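Local coordinates for protein-disulfide isomerase (Novosphingobium aromaticivorans, PDB 3GMF) that probably acts as a thiol-disulfide oxidoreductase or isomerase of the thioredoxin superfamily, rearranging disulfide bonds in other proteins, at residues I53-F58 against R78-H83. Numbering follows the deposited sequence. Where two conformers were deposited one is given.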
loop_
_atom_site.group_PDB
_atom_site.type_symbol
_atom_site.label_atom_id
_atom_site.label_comp_id
_atom_site.label_asym_id
_atom_site.label_seq_id
_atom_site.Cartn_x
_atom_site.Cartn_y
_atom_site.Cartn_z
ATOM N N ILE A 53 -1.847 -12.913 4.977
ATOM C CA ILE A 53 -1.743 -11.454 5.137
ATOM C C ILE A 53 -2.645 -10.761 4.145
ATOM O O ILE A 53 -2.516 -10.961 2.938
ATOM C CB ILE A 53 -0.315 -10.925 4.930
ATOM C CG1 ILE A 53 0.667 -11.649 5.860
ATOM C CG2 ILE A 53 -0.268 -9.410 5.199
ATOM C CD1 ILE A 53 2.101 -11.467 5.485
ATOM N N GLU A 54 -3.537 -9.930 4.660
ATOM C CA GLU A 54 -4.422 -9.150 3.835
ATOM C C GLU A 54 -3.918 -7.711 3.827
ATOM O O GLU A 54 -3.984 -7.022 4.843
ATOM C CB GLU A 54 -5.833 -9.190 4.388
ATOM C CG GLU A 54 -6.845 -8.475 3.539
ATOM C CD GLU A 54 -8.246 -8.679 4.077
ATOM O OE1 GLU A 54 -8.510 -9.739 4.691
ATOM O OE2 GLU A 54 -9.078 -7.788 3.886
ATOM N N VAL A 55 -3.395 -7.275 2.695
ATOM C CA VAL A 55 -2.858 -5.920 2.573
ATOM C C VAL A 55 -3.971 -5.023 2.097
ATOM O O VAL A 55 -4.605 -5.290 1.078
ATOM C CB VAL A 55 -1.653 -5.885 1.612
ATOM C CG1 VAL A 55 -1.224 -4.445 1.305
ATOM C CG2 VAL A 55 -0.507 -6.674 2.221
ATOM N N ARG A 56 -4.236 -3.990 2.882
ATOM C CA ARG A 56 -5.200 -2.991 2.459
ATOM C C ARG A 56 -4.504 -1.670 2.187
ATOM O O ARG A 56 -3.683 -1.180 2.983
ATOM C CB ARG A 56 -6.333 -2.826 3.461
ATOM C CG ARG A 56 -7.155 -4.091 3.684
ATOM C CD ARG A 56 -8.174 -3.823 4.754
ATOM N NE ARG A 56 -8.911 -5.022 5.130
ATOM C CZ ARG A 56 -9.977 -5.023 5.919
ATOM N NH1 ARG A 56 -10.458 -3.881 6.405
ATOM N NH2 ARG A 56 -10.567 -6.164 6.214
ATOM N N ASN A 57 -4.818 -1.115 1.019
ATOM C CA ASN A 57 -4.279 0.186 0.635
ATOM C C ASN A 57 -5.061 1.270 1.352
ATOM O O ASN A 57 -6.198 1.598 0.995
ATOM C CB ASN A 57 -4.338 0.385 -0.876
ATOM C CG ASN A 57 -3.531 -0.646 -1.625
ATOM O OD1 ASN A 57 -4.072 -1.442 -2.394
ATOM N ND2 ASN A 57 -2.241 -0.639 -1.409
ATOM N N PHE A 58 -4.437 1.818 2.382
ATOM C CA PHE A 58 -5.038 2.905 3.138
ATOM C C PHE A 58 -4.495 4.182 2.500
ATOM O O PHE A 58 -3.373 4.608 2.800
ATOM C CB PHE A 58 -4.620 2.808 4.597
ATOM C CG PHE A 58 -5.302 3.802 5.484
ATOM C CD1 PHE A 58 -6.604 3.589 5.907
ATOM C CD2 PHE A 58 -4.635 4.966 5.884
ATOM C CE1 PHE A 58 -7.242 4.521 6.726
ATOM C CE2 PHE A 58 -5.252 5.905 6.713
ATOM C CZ PHE A 58 -6.551 5.682 7.135
ATOM N N ARG A 78 0.926 -10.241 -9.636
ATOM C CA ARG A 78 1.994 -9.254 -9.759
ATOM C C ARG A 78 1.895 -8.197 -8.647
ATOM O O ARG A 78 2.891 -7.534 -8.330
ATOM C CB ARG A 78 1.986 -8.621 -11.163
ATOM C CG ARG A 78 2.833 -7.359 -11.334
ATOM C CD ARG A 78 3.830 -7.441 -12.490
ATOM N NE ARG A 78 4.633 -6.219 -12.610
ATOM C CZ ARG A 78 5.676 -5.906 -11.839
ATOM N NH1 ARG A 78 6.067 -6.713 -10.856
ATOM N NH2 ARG A 78 6.330 -4.770 -12.044
ATOM N N PHE A 79 0.708 -8.054 -8.041
ATOM C CA PHE A 79 0.513 -7.046 -6.958
ATOM C C PHE A 79 1.627 -7.034 -5.948
ATOM O O PHE A 79 2.203 -5.973 -5.676
ATOM C CB PHE A 79 -0.809 -7.230 -6.185
ATOM C CG PHE A 79 -0.937 -6.289 -4.996
ATOM C CD1 PHE A 79 -1.315 -4.959 -5.189
ATOM C CD2 PHE A 79 -0.634 -6.723 -3.695
ATOM C CE1 PHE A 79 -1.411 -4.074 -4.100
ATOM C CE2 PHE A 79 -0.730 -5.841 -2.597
ATOM C CZ PHE A 79 -1.112 -4.521 -2.815
ATOM N N PHE A 80 1.895 -8.196 -5.349
ATOM C CA PHE A 80 2.771 -8.239 -4.180
ATOM C C PHE A 80 4.206 -7.858 -4.483
ATOM O O PHE A 80 4.832 -7.177 -3.671
ATOM C CB PHE A 80 2.652 -9.569 -3.423
ATOM C CG PHE A 80 1.486 -9.607 -2.485
ATOM C CD1 PHE A 80 1.589 -9.040 -1.216
ATOM C CD2 PHE A 80 0.273 -10.170 -2.873
ATOM C CE1 PHE A 80 0.513 -9.049 -0.345
ATOM C CE2 PHE A 80 -0.828 -10.178 -1.992
ATOM C CZ PHE A 80 -0.697 -9.614 -0.735
ATOM N N THR A 81 4.717 -8.260 -5.653
ATOM C CA THR A 81 6.062 -7.847 -6.060
ATOM C C THR A 81 6.135 -6.335 -6.264
ATOM O O THR A 81 7.079 -5.693 -5.826
ATOM C CB THR A 81 6.586 -8.582 -7.319
ATOM O OG1 THR A 81 5.534 -8.738 -8.280
ATOM C CG2 THR A 81 7.130 -9.942 -6.933
ATOM N N LEU A 82 5.115 -5.775 -6.897
ATOM C CA LEU A 82 5.077 -4.346 -7.183
ATOM C C LEU A 82 4.864 -3.488 -5.919
ATOM O O LEU A 82 5.558 -2.475 -5.725
ATOM C CB LEU A 82 3.996 -4.067 -8.219
ATOM C CG LEU A 82 4.110 -2.742 -8.982
ATOM C CD1 LEU A 82 5.551 -2.479 -9.472
ATOM C CD2 LEU A 82 3.124 -2.754 -10.127
ATOM N N HIS A 83 3.907 -3.892 -5.094
ATOM C CA HIS A 83 3.655 -3.283 -3.784
ATOM C C HIS A 83 4.927 -3.265 -2.936
ATOM O O HIS A 83 5.299 -2.226 -2.400
ATOM C CB HIS A 83 2.523 -4.039 -3.070
ATOM C CG HIS A 83 2.307 -3.628 -1.641
ATOM N ND1 HIS A 83 1.524 -2.546 -1.288
ATOM C CD2 HIS A 83 2.758 -4.160 -0.481
ATOM C CE1 HIS A 83 1.515 -2.426 0.030
ATOM N NE2 HIS A 83 2.248 -3.403 0.542
#
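Val55 points from strand 51-57 of the thioredoxin-fold sheet into three rings of helix 76-88. Its chi1 of 171°, CG1 anti to the backbone N, turns CG1 toward Phe79 and His83, while CG2, anti to the carbonyl carbon, meets Phe80 CE1 at 3.6 Å. CG1 lies at the edge of the Phe79 ring, 4.1 Å from CZ. The same CG1 makes a CH-pi contact over one face of the His83 imidazole, 4.0 Å from the ring centroid and 30° off its normal. An alanine in place of Val55 would probably open a gap between the strand and the three rings and leave the imidazole face without its methyl. On the helix itself, Phe79 CD2 sits 3.6 Å above the centre of the Phe80 ring. No hydrogen bond spans the segments: Asn57 OD1 accepts from Asn72 ND2, and His83 ND1 is bonded to Tyr25 OH. The His83 side chain is close to, but not in contact with, a Cys27-Cys30 CxxC pair at a helix start, consistent with a thioredoxin-type redox site. Asn57 and Phe79 approach tip to tip, the amide plane of Asn57 and the ring plane of Phe79 67° apart, with OD1 of Asn57 4.1 Å from CE1 of Phe79.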